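Local structure of multicopper oxidase (Pseudomonas thermotolerans, 6VOW) at residues H388-H393 with Y415-N420; I377-N382 with T422-L427; T229-L234 with L262-R267; V396-S401 with P409-T414. The protein probably oxidises phenolic or similar substrates in the manner of a laccase, passing the electrons through its bound coppers to reduce dioxygen to water. All blocks are in the same frame, centred on the assembly; numbering follows the deposited sequence.

Contact 1 (H388-H393 with Y415-N420); sequences HPIHLH and YLLGKN. With CU (copper (II) ion), chain C; CU (copper (II) ion), chain D; C2O (Cu-O-Cu linkage), chain B.
H388 and L417 pair across two antiparallel strands through two backbone bonds, H388 N to L417 O at 2.8 Å and L417 N back to H388 O. A second such ring joins I390 and Y415, and between the two P389 faces L416 as a non-hydrogen-bonded pair, where a proline costs no bond. Following H388 outward, CB lies 4.5 Å from L417 CB, CG sits beside the backbone N (chi1 -63°), and ND1 reaches a copper ion at 2.0 Å, its site completed by C439 and H444. CG and CE1, the carbons flanking ND1, lie 3.0 Å from that copper and NE2, across the ring, 4.0 Å. On the same side of the sheet, I390 CG1 rests on L417 CB; on the other, P389 CB meets L416 CD1 at 3.9 Å. Beyond the pairing come two more ligands: H391, on the strand, binds a second copper ion through NE2 at 2.0 Å, and H393, just past its end, has NE2 2.2 Å from CU3 of the Cu-O-Cu linkage. One short segment thus supplies both the mononuclear Cys-His copper, as in the type 1 site of laccases, and the copper cluster, consistent with electron transfer between them.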
loop_
_atom_site.group_PDB
_atom_site.type_symbol
_atom_site.label_atom_id
_atom_site.label_comp_id
_atom_site.label_asym_id
_atom_site.label_seq_id
_atom_site.Cartn_x
_atom_site.Cartn_y
_atom_site.Cartn_z
ATOM N N HIS A 388 9.439 -3.092 -10.257
ATOM C CA HIS A 388 8.252 -2.252 -10.249
ATOM C C HIS A 388 7.201 -2.893 -9.328
ATOM O O HIS A 388 6.862 -4.048 -9.538
ATOM C CB HIS A 388 7.718 -2.226 -11.658
ATOM C CG HIS A 388 8.648 -1.608 -12.645
ATOM N ND1 HIS A 388 9.155 -0.338 -12.493
ATOM C CD2 HIS A 388 9.168 -2.091 -13.796
ATOM C CE1 HIS A 388 9.958 -0.064 -13.508
ATOM N NE2 HIS A 388 9.964 -1.108 -14.328
ATOM N N PRO A 389 6.688 -2.177 -8.314
ATOM C CA PRO A 389 5.524 -2.718 -7.526
ATOM C C PRO A 389 4.238 -2.431 -8.288
ATOM O O PRO A 389 3.716 -1.279 -8.327
ATOM C CB PRO A 389 5.597 -1.931 -6.218
ATOM C CG PRO A 389 6.154 -0.608 -6.686
ATOM C CD PRO A 389 7.243 -1.009 -7.651
ATOM N N ILE A 390 3.789 -3.474 -8.965
ATOM C CA ILE A 390 2.769 -3.295 -9.925
ATOM C C ILE A 390 1.475 -3.515 -9.241
ATOM O O ILE A 390 1.220 -4.613 -8.695
ATOM C CB ILE A 390 2.857 -4.277 -11.040
ATOM C CG1 ILE A 390 4.206 -4.087 -11.826
ATOM C CG2 ILE A 390 1.608 -4.126 -11.941
ATOM C CD1 ILE A 390 4.290 -2.924 -12.747
ATOM N N HIS A 391 0.621 -2.530 -9.386
ATOM C CA HIS A 391 -0.636 -2.509 -8.652
ATOM C C HIS A 391 -1.876 -2.416 -9.562
ATOM O O HIS A 391 -1.862 -1.753 -10.591
ATOM C CB HIS A 391 -0.494 -1.336 -7.734
ATOM C CG HIS A 391 -1.731 -0.983 -7.031
ATOM N ND1 HIS A 391 -2.260 -1.762 -6.027
ATOM C CD2 HIS A 391 -2.534 0.098 -7.137
ATOM C CE1 HIS A 391 -3.363 -1.197 -5.568
ATOM N NE2 HIS A 391 -3.542 -0.072 -6.216
ATOM N N LEU A 392 -2.944 -3.102 -9.216
ATOM C CA LEU A 392 -4.213 -3.021 -9.966
ATOM C C LEU A 392 -5.286 -2.503 -9.022
ATOM O O LEU A 392 -5.461 -3.042 -7.960
ATOM C CB LEU A 392 -4.590 -4.397 -10.394
ATOM C CG LEU A 392 -5.829 -4.531 -11.216
ATOM C CD1 LEU A 392 -5.785 -3.584 -12.441
ATOM C CD2 LEU A 392 -5.898 -5.970 -11.595
ATOM N N HIS A 393 -6.017 -1.481 -9.444
ATOM C CA HIS A 393 -7.156 -1.037 -8.740
ATOM C C HIS A 393 -8.303 -1.967 -8.901
ATOM O O HIS A 393 -8.392 -2.714 -9.924
ATOM C CB HIS A 393 -7.641 0.176 -9.394
ATOM C CG HIS A 393 -6.790 1.320 -9.156
ATOM N ND1 HIS A 393 -7.299 2.581 -8.986
ATOM C CD2 HIS A 393 -5.459 1.399 -8.972
ATOM C CE1 HIS A 393 -6.315 3.404 -8.702
ATOM N NE2 HIS A 393 -5.200 2.698 -8.689
ATOM N N TYR A 415 2.080 -6.692 -6.960
ATOM C CA TYR A 415 3.179 -7.632 -7.083
ATOM C C TYR A 415 4.465 -6.860 -7.348
ATOM O O TYR A 415 4.542 -6.065 -8.269
ATOM C CB TYR A 415 2.993 -8.626 -8.212
ATOM C CG TYR A 415 4.089 -9.651 -8.196
ATOM C CD1 TYR A 415 4.218 -10.504 -7.080
ATOM C CD2 TYR A 415 5.022 -9.778 -9.247
ATOM C CE1 TYR A 415 5.218 -11.438 -6.998
ATOM C CE2 TYR A 415 6.054 -10.743 -9.169
ATOM C CZ TYR A 415 6.138 -11.585 -8.041
ATOM O OH TYR A 415 7.125 -12.587 -7.861
ATOM N N LEU A 416 5.477 -7.115 -6.548
ATOM C CA LEU A 416 6.781 -6.450 -6.729
ATOM C C LEU A 416 7.573 -7.208 -7.829
ATOM O O LEU A 416 8.173 -8.310 -7.625
ATOM C CB LEU A 416 7.525 -6.352 -5.358
ATOM C CG LEU A 416 8.841 -5.609 -5.274
ATOM C CD1 LEU A 416 8.765 -4.160 -5.719
ATOM C CD2 LEU A 416 9.370 -5.701 -3.865
ATOM N N LEU A 417 7.526 -6.606 -8.998
ATOM C CA LEU A 417 7.995 -7.217 -10.211
ATOM C C LEU A 417 9.459 -6.958 -10.388
ATOM O O LEU A 417 9.872 -5.823 -10.708
ATOM C CB LEU A 417 7.237 -6.656 -11.379
ATOM C CG LEU A 417 7.400 -7.472 -12.652
ATOM C CD1 LEU A 417 6.924 -8.883 -12.473
ATOM C CD2 LEU A 417 6.582 -6.748 -13.753
ATOM N N GLY A 418 10.250 -8.003 -10.165
ATOM C CA GLY A 418 11.691 -7.849 -10.096
ATOM C C GLY A 418 12.240 -7.544 -11.454
ATOM O O GLY A 418 11.510 -7.519 -12.460
ATOM N N LYS A 419 13.541 -7.264 -11.399
ATOM C CA LYS A 419 14.392 -6.970 -12.520
ATOM C C LYS A 419 14.307 -8.134 -13.444
ATOM O O LYS A 419 14.521 -9.267 -13.020
ATOM C CB LYS A 419 15.820 -6.886 -12.043
ATOM C CG LYS A 419 16.164 -5.802 -11.011
ATOM C CD LYS A 419 17.685 -5.829 -10.814
ATOM C CE LYS A 419 18.261 -4.907 -9.756
ATOM N NZ LYS A 419 17.714 -3.527 -9.897
ATOM N N ASN A 420 13.991 -7.858 -14.705
ATOM C CA ASN A 420 13.811 -8.887 -15.727
ATOM C C ASN A 420 12.917 -10.030 -15.318
ATOM O O ASN A 420 13.075 -11.122 -15.798
ATOM C CB ASN A 420 15.161 -9.442 -16.155
ATOM C CG ASN A 420 15.857 -8.587 -17.186
ATOM O OD1 ASN A 420 15.384 -7.506 -17.602
ATOM N ND2 ASN A 420 17.037 -9.057 -17.588
HETATM CU CU CU C . -4.866 1.298 -5.700
HETATM CU CU CU D . 8.193 1.101 -11.449
HETATM CU CU2 C2O B . -2.014 3.057 -3.843
HETATM CU CU3 C2O B . -3.384 3.806 -8.168
HETATM O O1 C2O B . -2.608 3.310 -6.058
#

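Contact 2 (I377-N382 with T422-L427); sequences IFELRN and TARVAL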
loop_
_atom_site.group_PDB
_atom_site.type_symbol
_atom_site.label_atom_id
_atom_site.label_comp_id
_atom_site.label_asym_id
_atom_site.label_seq_id
_atom_site.Cartn_x
_atom_site.Cartn_y
_atom_site.Cartn_z
ATOM N N ILE A 377 -5.657 -14.381 -16.825
ATOM C CA ILE A 377 -4.287 -14.494 -16.324
ATOM C C ILE A 377 -3.614 -13.301 -16.938
ATOM O O ILE A 377 -3.780 -13.088 -18.138
ATOM C CB ILE A 377 -3.471 -15.694 -16.889
ATOM C CG1 ILE A 377 -4.236 -17.019 -16.897
ATOM C CG2 ILE A 377 -2.120 -15.818 -16.183
ATOM C CD1 ILE A 377 -4.306 -17.687 -15.567
ATOM N N PHE A 378 -2.864 -12.552 -16.128
ATOM C CA PHE A 378 -1.974 -11.482 -16.539
ATOM C C PHE A 378 -0.552 -12.011 -16.388
ATOM O O PHE A 378 -0.133 -12.384 -15.276
ATOM C CB PHE A 378 -2.144 -10.258 -15.644
ATOM C CG PHE A 378 -3.383 -9.459 -15.911
ATOM C CD1 PHE A 378 -4.520 -9.982 -16.552
ATOM C CD2 PHE A 378 -3.420 -8.149 -15.505
ATOM C CE1 PHE A 378 -5.651 -9.186 -16.765
ATOM C CE2 PHE A 378 -4.527 -7.369 -15.706
ATOM C CZ PHE A 378 -5.644 -7.873 -16.347
ATOM N N GLU A 379 0.153 -12.086 -17.519
ATOM C CA GLU A 379 1.570 -12.291 -17.533
ATOM C C GLU A 379 2.195 -10.927 -17.383
ATOM O O GLU A 379 1.981 -10.033 -18.209
ATOM C CB GLU A 379 2.059 -12.925 -18.827
ATOM C CG GLU A 379 3.503 -13.453 -18.678
ATOM C CD GLU A 379 4.125 -13.968 -19.977
ATOM O OE1 GLU A 379 4.428 -13.115 -20.863
ATOM O OE2 GLU A 379 4.349 -15.212 -20.105
ATOM N N LEU A 380 2.965 -10.754 -16.339
ATOM C CA LEU A 380 3.606 -9.474 -16.051
ATOM C C LEU A 380 5.069 -9.627 -16.406
ATOM O O LEU A 380 5.731 -10.372 -15.739
ATOM C CB LEU A 380 3.463 -9.163 -14.555
ATOM C CG LEU A 380 2.042 -9.152 -13.999
ATOM C CD1 LEU A 380 2.097 -8.718 -12.570
ATOM C CD2 LEU A 380 1.210 -8.156 -14.733
ATOM N N ARG A 381 5.535 -8.976 -17.490
ATOM C CA ARG A 381 6.939 -9.056 -18.005
ATOM C C ARG A 381 7.686 -7.730 -17.718
ATOM O O ARG A 381 7.364 -6.696 -18.292
ATOM C CB ARG A 381 7.003 -9.318 -19.547
ATOM C CG ARG A 381 6.183 -10.523 -19.996
ATOM C CD ARG A 381 5.971 -10.534 -21.499
ATOM N NE ARG A 381 7.261 -10.660 -22.163
ATOM C CZ ARG A 381 7.526 -10.260 -23.391
ATOM N NH1 ARG A 381 6.586 -9.713 -24.164
ATOM N NH2 ARG A 381 8.753 -10.416 -23.856
ATOM N N ASN A 382 8.675 -7.755 -16.830
ATOM C CA ASN A 382 9.518 -6.557 -16.583
ATOM C C ASN A 382 10.666 -6.709 -17.571
ATOM O O ASN A 382 11.566 -7.567 -17.397
ATOM C CB ASN A 382 10.007 -6.564 -15.149
ATOM C CG ASN A 382 10.652 -5.244 -14.682
ATOM O OD1 ASN A 382 10.795 -4.288 -15.420
ATOM N ND2 ASN A 382 11.059 -5.216 -13.409
ATOM N N THR A 422 9.536 -12.295 -15.219
ATOM C CA THR A 422 8.193 -12.553 -15.793
ATOM C C THR A 422 7.334 -13.303 -14.779
ATOM O O THR A 422 7.572 -14.493 -14.553
ATOM C CB THR A 422 8.204 -13.361 -17.091
ATOM O OG1 THR A 422 8.735 -12.553 -18.153
ATOM C CG2 THR A 422 6.775 -13.811 -17.459
ATOM N N ALA A 423 6.325 -12.613 -14.218
ATOM C CA ALA A 423 5.358 -13.223 -13.274
ATOM C C ALA A 423 3.911 -13.400 -13.860
ATOM O O ALA A 423 3.414 -12.650 -14.738
ATOM C CB ALA A 423 5.370 -12.468 -11.948
ATOM N N ARG A 424 3.263 -14.459 -13.413
ATOM C CA ARG A 424 1.938 -14.756 -13.871
ATOM C C ARG A 424 1.011 -14.577 -12.678
ATOM O O ARG A 424 1.305 -14.972 -11.542
ATOM C CB ARG A 424 1.915 -16.154 -14.456
ATOM C CG ARG A 424 2.628 -16.220 -15.793
ATOM C CD ARG A 424 2.862 -17.624 -16.279
ATOM N NE ARG A 424 1.615 -18.297 -16.613
ATOM C CZ ARG A 424 1.021 -19.240 -15.878
ATOM N NH1 ARG A 424 1.530 -19.653 -14.716
ATOM N NH2 ARG A 424 -0.111 -19.792 -16.320
ATOM N N VAL A 425 -0.085 -13.913 -12.970
ATOM C CA VAL A 425 -0.980 -13.365 -11.993
ATOM C C VAL A 425 -2.397 -13.603 -12.564
ATOM O O VAL A 425 -2.609 -13.478 -13.772
ATOM C CB VAL A 425 -0.583 -11.871 -11.822
ATOM C CG1 VAL A 425 -1.753 -10.939 -11.759
ATOM C CG2 VAL A 425 0.253 -11.673 -10.597
ATOM N N ALA A 426 -3.357 -13.939 -11.707
ATOM C CA ALA A 426 -4.699 -14.267 -12.132
ATOM C C ALA A 426 -5.799 -13.617 -11.275
ATOM O O ALA A 426 -5.671 -13.472 -10.068
ATOM C CB ALA A 426 -4.838 -15.779 -12.114
ATOM N N LEU A 427 -6.884 -13.244 -11.946
ATOM C CA LEU A 427 -7.956 -12.487 -11.364
ATOM C C LEU A 427 -9.257 -12.888 -11.951
ATOM O O LEU A 427 -9.300 -13.419 -13.060
ATOM C CB LEU A 427 -7.768 -11.008 -11.670
ATOM C CG LEU A 427 -7.608 -10.608 -13.140
ATOM C CD1 LEU A 427 -8.835 -9.913 -13.587
ATOM C CD2 LEU A 427 -6.427 -9.658 -13.415
#
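L427 CD2 sits squarely over the centre of the F378 ring, a CH-pi contact of 3.5 Å to the ring centroid and 12° off its normal. Next to it, F378 CB touches V425 CG1 at 4.0 Å, and L380 CD1 meets V425 CG2, forming an apolar layer on one side of the sheet. The opposite side is mixed. I377 CD1 packs on A426 CB at 4.0 Å, while E379, with CG anti to the backbone N (chi1 -166°), brings CG to 3.5 Å from T422 CG2, and R381 CG lies alongside T422 OG1. Behind these side chains is a regular antiparallel pairing of neighbouring strands in a sheet of the C-terminal cupredoxin-like domain. F378 pairs with V425, and L380 with A423, as hydrogen-bonded pairs; L380 N to A423 O is almost straight, at 177°. Further out, strand 323-329 flanks 377-382 on its other edge, and the F378 ring meets that of F327. Strand 397-402, on the far edge of 422-427, extends the apolar layer with F397 against V425, and S401 OG receives a hydrogen bond from R424 NH1; strand 414-417 of the facing sheet covers that layer with L417 against L380.

Contact 3 (T229-L234 with L262-R267); sequences TVTYRL and LGPGMR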
loop_
_atom_site.group_PDB
_atom_site.type_symbol
_atom_site.label_atom_id
_atom_site.label_comp_id
_atom_site.label_asym_id
_atom_site.label_seq_id
_atom_site.Cartn_x
_atom_site.Cartn_y
_atom_site.Cartn_z
ATOM N N THR A 229 8.473 5.549 -3.115
ATOM C CA THR A 229 9.501 4.792 -3.956
ATOM C C THR A 229 10.295 3.667 -3.279
ATOM O O THR A 229 10.745 2.730 -3.967
ATOM C CB THR A 229 10.529 5.771 -4.634
ATOM O OG1 THR A 229 11.708 5.895 -3.845
ATOM C CG2 THR A 229 9.959 7.071 -4.763
ATOM N N VAL A 230 10.489 3.757 -1.971
ATOM C CA VAL A 230 11.333 2.798 -1.287
ATOM C C VAL A 230 10.771 1.353 -1.162
ATOM O O VAL A 230 9.640 1.147 -0.969
ATOM C CB VAL A 230 11.822 3.355 0.050
ATOM C CG1 VAL A 230 12.637 2.342 0.802
ATOM C CG2 VAL A 230 12.665 4.592 -0.198
ATOM N N THR A 231 11.597 0.363 -1.392
ATOM C CA THR A 231 11.324 -0.994 -0.982
ATOM C C THR A 231 12.167 -1.316 0.253
ATOM O O THR A 231 13.348 -1.377 0.149
ATOM C CB THR A 231 11.674 -1.930 -2.090
ATOM O OG1 THR A 231 10.699 -1.775 -3.124
ATOM C CG2 THR A 231 11.630 -3.337 -1.608
ATOM N N TYR A 232 11.535 -1.545 1.394
ATOM C CA TYR A 232 12.212 -1.854 2.629
ATOM C C TYR A 232 12.438 -3.357 2.711
ATOM O O TYR A 232 11.510 -4.141 2.622
ATOM C CB TYR A 232 11.384 -1.421 3.768
ATOM C CG TYR A 232 11.065 0.023 3.708
ATOM C CD1 TYR A 232 11.991 0.987 4.094
ATOM C CD2 TYR A 232 9.788 0.448 3.315
ATOM C CE1 TYR A 232 11.668 2.338 4.002
ATOM C CE2 TYR A 232 9.458 1.772 3.283
ATOM C CZ TYR A 232 10.409 2.710 3.611
ATOM O OH TYR A 232 10.040 4.032 3.526
ATOM N N ARG A 233 13.713 -3.726 2.839
ATOM C CA ARG A 233 14.160 -5.130 2.901
ATOM C C ARG A 233 14.057 -5.505 4.329
ATOM O O ARG A 233 15.014 -5.483 5.083
ATOM C CB ARG A 233 15.583 -5.276 2.370
ATOM C CG ARG A 233 15.618 -4.886 0.903
ATOM C CD ARG A 233 16.889 -5.323 0.176
ATOM N NE ARG A 233 18.145 -4.953 0.861
ATOM C CZ ARG A 233 18.578 -3.702 1.089
ATOM N NH1 ARG A 233 17.855 -2.618 0.729
ATOM N NH2 ARG A 233 19.760 -3.525 1.710
ATOM N N LEU A 234 12.831 -5.740 4.729
ATOM C CA LEU A 234 12.532 -5.871 6.173
ATOM C C LEU A 234 13.074 -7.136 6.721
ATOM O O LEU A 234 12.936 -8.210 6.140
ATOM C CB LEU A 234 11.004 -5.886 6.420
ATOM C CG LEU A 234 10.146 -4.657 6.151
ATOM C CD1 LEU A 234 8.698 -4.983 6.514
ATOM C CD2 LEU A 234 10.609 -3.461 6.944
ATOM N N LEU A 262 9.264 -5.243 1.191
ATOM C CA LEU A 262 8.030 -4.512 1.298
ATOM C C LEU A 262 8.162 -3.376 0.344
ATOM O O LEU A 262 8.776 -2.344 0.664
ATOM C CB LEU A 262 7.847 -3.904 2.730
ATOM C CG LEU A 262 6.420 -3.411 3.084
ATOM C CD1 LEU A 262 5.582 -4.617 3.070
ATOM C CD2 LEU A 262 6.319 -2.877 4.489
ATOM N N GLY A 263 7.619 -3.564 -0.823
ATOM C CA GLY A 263 7.518 -2.484 -1.781
ATOM C C GLY A 263 6.555 -1.363 -1.448
ATOM O O GLY A 263 5.713 -1.487 -0.584
ATOM N N PRO A 264 6.657 -0.257 -2.182
ATOM C CA PRO A 264 5.727 0.866 -1.921
ATOM C C PRO A 264 4.288 0.408 -2.086
ATOM O O PRO A 264 3.932 -0.375 -3.053
ATOM C CB PRO A 264 6.137 1.917 -2.938
ATOM C CG PRO A 264 7.520 1.519 -3.412
ATOM C CD PRO A 264 7.605 0.041 -3.285
ATOM N N GLY A 265 3.492 0.770 -1.084
ATOM C CA GLY A 265 2.088 0.372 -1.091
ATOM C C GLY A 265 1.772 -1.056 -0.707
ATOM O O GLY A 265 0.611 -1.487 -0.777
ATOM N N MET A 266 2.784 -1.788 -0.262
ATOM C CA MET A 266 2.593 -3.096 0.281
ATOM C C MET A 266 2.473 -3.082 1.764
ATOM O O MET A 266 2.947 -2.221 2.462
ATOM C CB MET A 266 3.736 -4.029 -0.139
ATOM C CG MET A 266 3.720 -4.257 -1.651
ATOM S SD MET A 266 5.196 -5.154 -2.160
ATOM C CE MET A 266 4.833 -6.845 -1.815
ATOM N N ARG A 267 1.823 -4.103 2.251
ATOM C CA ARG A 267 1.623 -4.237 3.685
ATOM C C ARG A 267 1.786 -5.674 4.064
ATOM O O ARG A 267 1.616 -6.579 3.259
ATOM C CB ARG A 267 0.180 -3.815 3.999
ATOM C CG ARG A 267 -0.201 -2.409 3.640
ATOM C CD ARG A 267 -0.775 -2.283 2.251
ATOM N NE ARG A 267 -2.044 -3.011 1.994
ATOM C CZ ARG A 267 -2.403 -3.421 0.787
ATOM N NH1 ARG A 267 -1.584 -3.273 -0.249
ATOM N NH2 ARG A 267 -3.531 -4.060 0.615
#
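Across this contact the P264 ring lies against two successive carbonyls: CG is 3.3 Å from V230 O and 3.5 Å from T229 O. The proline occupies the second position of a type II turn from G263 to M266, closed by M266 N to G263 O, with G265 at positive phi (77°) in the third. Just before the turn, Y232 and L262 form an antiparallel hydrogen-bonded pair. L262 N gives a nearly straight bond to Y232 O at 2.9 Å, whereas Y232 N approaches L262 O from above the carbonyl plane. T231 stands beside the turn: OG1, next to the backbone N (chi1 -72°), lies 3.5 Å from G263 CA and 3.6 Å from P264 CD, and CG2 borders L262 O. An alanine here, lacking OG1 and CG2, would probably open a gap beside G263 and the P264 ring and leave the L262 carbonyl less closely packed. Farther along, L234 CD1 meets L262 CD2 at 3.8 Å. N225, on strand 218-225, donates from ND2 to both V230 O and L262 O. The contact closes the edge of the sheet where strand 260-262 runs beside 232-235, with strand 165-174 packing on L262 through L171 and strand 267-273 leading away from the turn.

Contact 4 (V396-S401 with P409-T414); sequences VFKVLS and PYFTDT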
loop_
_atom_site.group_PDB
_atom_site.type_symbol
_atom_site.label_atom_id
_atom_site.label_comp_id
_atom_site.label_asym_id
_atom_site.label_seq_id
_atom_site.Cartn_x
_atom_site.Cartn_y
_atom_site.Cartn_z
ATOM N N VAL A 396 -8.489 -7.773 -6.894
ATOM C CA VAL A 396 -7.439 -8.479 -6.223
ATOM C C VAL A 396 -6.977 -9.582 -7.149
ATOM O O VAL A 396 -7.808 -10.289 -7.701
ATOM C CB VAL A 396 -8.004 -9.037 -4.923
ATOM C CG1 VAL A 396 -7.319 -10.295 -4.545
ATOM C CG2 VAL A 396 -7.826 -7.989 -3.826
ATOM N N PHE A 397 -5.672 -9.742 -7.323
ATOM C CA PHE A 397 -5.231 -10.844 -8.146
ATOM C C PHE A 397 -4.489 -11.824 -7.269
ATOM O O PHE A 397 -4.047 -11.488 -6.169
ATOM C CB PHE A 397 -4.388 -10.387 -9.349
ATOM C CG PHE A 397 -3.250 -9.506 -8.980
ATOM C CD1 PHE A 397 -2.058 -10.043 -8.528
ATOM C CD2 PHE A 397 -3.368 -8.129 -9.089
ATOM C CE1 PHE A 397 -1.004 -9.170 -8.163
ATOM C CE2 PHE A 397 -2.350 -7.281 -8.775
ATOM C CZ PHE A 397 -1.153 -7.790 -8.314
ATOM N N LYS A 398 -4.401 -13.037 -7.761
ATOM C CA LYS A 398 -3.680 -14.127 -7.127
ATOM C C LYS A 398 -2.397 -14.355 -7.874
ATOM O O LYS A 398 -2.402 -14.543 -9.082
ATOM C CB LYS A 398 -4.520 -15.417 -7.215
ATOM C CG LYS A 398 -3.962 -16.566 -6.410
ATOM C CD LYS A 398 -4.881 -17.731 -6.344
ATOM C CE LYS A 398 -4.623 -18.517 -5.075
ATOM N NZ LYS A 398 -5.592 -19.663 -5.037
ATOM N N VAL A 399 -1.298 -14.351 -7.171
ATOM C CA VAL A 399 0.028 -14.498 -7.764
ATOM C C VAL A 399 0.282 -15.953 -7.973
ATOM O O VAL A 399 0.225 -16.766 -7.018
ATOM C CB VAL A 399 1.091 -13.970 -6.807
ATOM C CG1 VAL A 399 2.482 -14.040 -7.431
ATOM C CG2 VAL A 399 0.762 -12.548 -6.445
ATOM N N LEU A 400 0.574 -16.308 -9.218
ATOM C CA LEU A 400 0.614 -17.725 -9.516
ATOM C C LEU A 400 2.058 -18.204 -9.407
ATOM O O LEU A 400 2.420 -19.033 -8.509
ATOM C CB LEU A 400 0.041 -17.978 -10.897
ATOM C CG LEU A 400 -1.378 -18.379 -11.127
ATOM C CD1 LEU A 400 -2.320 -17.539 -10.285
ATOM C CD2 LEU A 400 -1.692 -18.305 -12.606
ATOM N N SER A 401 2.869 -17.632 -10.303
ATOM C CA SER A 401 4.256 -18.080 -10.545
ATOM C C SER A 401 5.148 -16.906 -10.917
ATOM O O SER A 401 4.662 -15.807 -11.263
ATOM C CB SER A 401 4.289 -19.125 -11.674
ATOM O OG SER A 401 3.627 -18.663 -12.839
ATOM N N PRO A 409 1.266 -19.354 -3.948
ATOM C CA PRO A 409 0.258 -18.492 -4.540
ATOM C C PRO A 409 -0.527 -17.766 -3.513
ATOM O O PRO A 409 -0.977 -18.388 -2.550
ATOM C CB PRO A 409 -0.683 -19.489 -5.242
ATOM C CG PRO A 409 0.180 -20.614 -5.589
ATOM C CD PRO A 409 1.089 -20.767 -4.399
ATOM N N TYR A 410 -0.735 -16.472 -3.746
ATOM C CA TYR A 410 -1.404 -15.645 -2.770
ATOM C C TYR A 410 -2.087 -14.534 -3.494
ATOM O O TYR A 410 -1.790 -14.288 -4.686
ATOM C CB TYR A 410 -0.385 -15.096 -1.755
ATOM C CG TYR A 410 0.671 -14.182 -2.377
ATOM C CD1 TYR A 410 1.657 -14.669 -3.240
ATOM C CD2 TYR A 410 0.674 -12.812 -2.084
ATOM C CE1 TYR A 410 2.602 -13.803 -3.796
ATOM C CE2 TYR A 410 1.609 -11.964 -2.580
ATOM C CZ TYR A 410 2.564 -12.457 -3.439
ATOM O OH TYR A 410 3.437 -11.532 -3.891
ATOM N N PHE A 411 -3.028 -13.919 -2.794
ATOM C CA PHE A 411 -3.853 -12.803 -3.276
ATOM C C PHE A 411 -3.302 -11.507 -2.802
ATOM O O PHE A 411 -2.891 -11.379 -1.682
ATOM C CB PHE A 411 -5.281 -12.862 -2.719
ATOM C CG PHE A 411 -6.174 -13.877 -3.417
ATOM C CD1 PHE A 411 -6.747 -13.583 -4.664
ATOM C CD2 PHE A 411 -6.485 -15.077 -2.787
ATOM C CE1 PHE A 411 -7.532 -14.491 -5.317
ATOM C CE2 PHE A 411 -7.319 -16.011 -3.420
ATOM C CZ PHE A 411 -7.835 -15.710 -4.685
ATOM N N THR A 412 -3.378 -10.511 -3.639
ATOM C CA THR A 412 -2.784 -9.219 -3.387
ATOM C C THR A 412 -3.276 -8.288 -4.460
ATOM O O THR A 412 -3.770 -8.752 -5.461
ATOM C CB THR A 412 -1.232 -9.344 -3.399
ATOM O OG1 THR A 412 -0.667 -8.071 -3.233
ATOM C CG2 THR A 412 -0.722 -9.958 -4.669
ATOM N N ASP A 413 -3.155 -6.970 -4.217
ATOM C CA ASP A 413 -3.425 -5.891 -5.168
ATOM C C ASP A 413 -2.085 -5.427 -5.808
ATOM O O ASP A 413 -2.047 -4.616 -6.779
ATOM C CB ASP A 413 -4.148 -4.729 -4.468
ATOM C CG ASP A 413 -3.407 -4.225 -3.199
ATOM O OD1 ASP A 413 -2.275 -3.709 -3.357
ATOM O OD2 ASP A 413 -3.932 -4.330 -2.038
ATOM N N THR A 414 -0.970 -5.960 -5.290
ATOM C CA THR A 414 0.341 -5.559 -5.773
ATOM C C THR A 414 1.343 -6.656 -5.868
ATOM O O THR A 414 1.440 -7.452 -4.999
ATOM C CB THR A 414 0.817 -4.406 -4.912
ATOM O OG1 THR A 414 -0.146 -3.410 -5.131
ATOM C CG2 THR A 414 2.155 -3.786 -5.390
#
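The F397 ring lies flat beneath the backbone of the partner strand, with T412 O 3.5 Å above its plane and over its centre. Its CG stands between the backbone N and the carbonyl carbon (chi1 52°), and the outer ring atoms run on to the next residues: CE1 touches T412 CG2 at 3.6 Å, CE2 approaches D413 O, and CZ approaches T414 N. On the same side of the sheet, V399 and Y410 lie side by side and point the same way. V399 CG2 covers one face of the tyrosine ring, offset toward its rim, at 3.7 Å from the centroid. On the other side F411 is gripped by aliphatic chains. V396 crosses it at about a right angle, bringing CG1 near F411 CD1, while the extended K398 chain runs over one face, CB 4.1 Å from the centroid; K398 NZ continues to a salt bridge with E316. An alanine at F397 would probably open a gap beneath T412 O and loosen the backbone through D413 and T414. Two bonds between F397 and T412 fix the register. This is a beta hairpin, 397-402 with 410-412, at the edge of a cupredoxin-like sheet; a classic bulge at L400 and S401 faces R424. Just past strand 410-412, D413 OD2 forms a salt bridge with R267 while OD1 is hydrogen-bonded to H96 NE2, and T414 OG1 to H391 ND1, both histidines of the copper cluster pocket.

Overall arrangement
Contacts 1, 2 and 4 share the C-terminal cupredoxin-like domain and are nested along the chain, 4 inside 1 and 1 inside 2; contact 3 comes earlier, in another pair of sheets. Contacts 2 and 4 belong to one sheet through neighbouring strands 422-428 and 397-402, whereas contact 1 lies in the sheet packed on it, Y415 touching A423. Contacts 1, 2 and 3 are buried, and contact 4 only partly. Contact 1 alone carries metal ligands; contact 2 relies on apolar packing with charged residues on its outer side, contact 3 on a proline turn, contact 4 on aromatic faces. The salt bridge from R267 to D413 joins contacts 3 and 4.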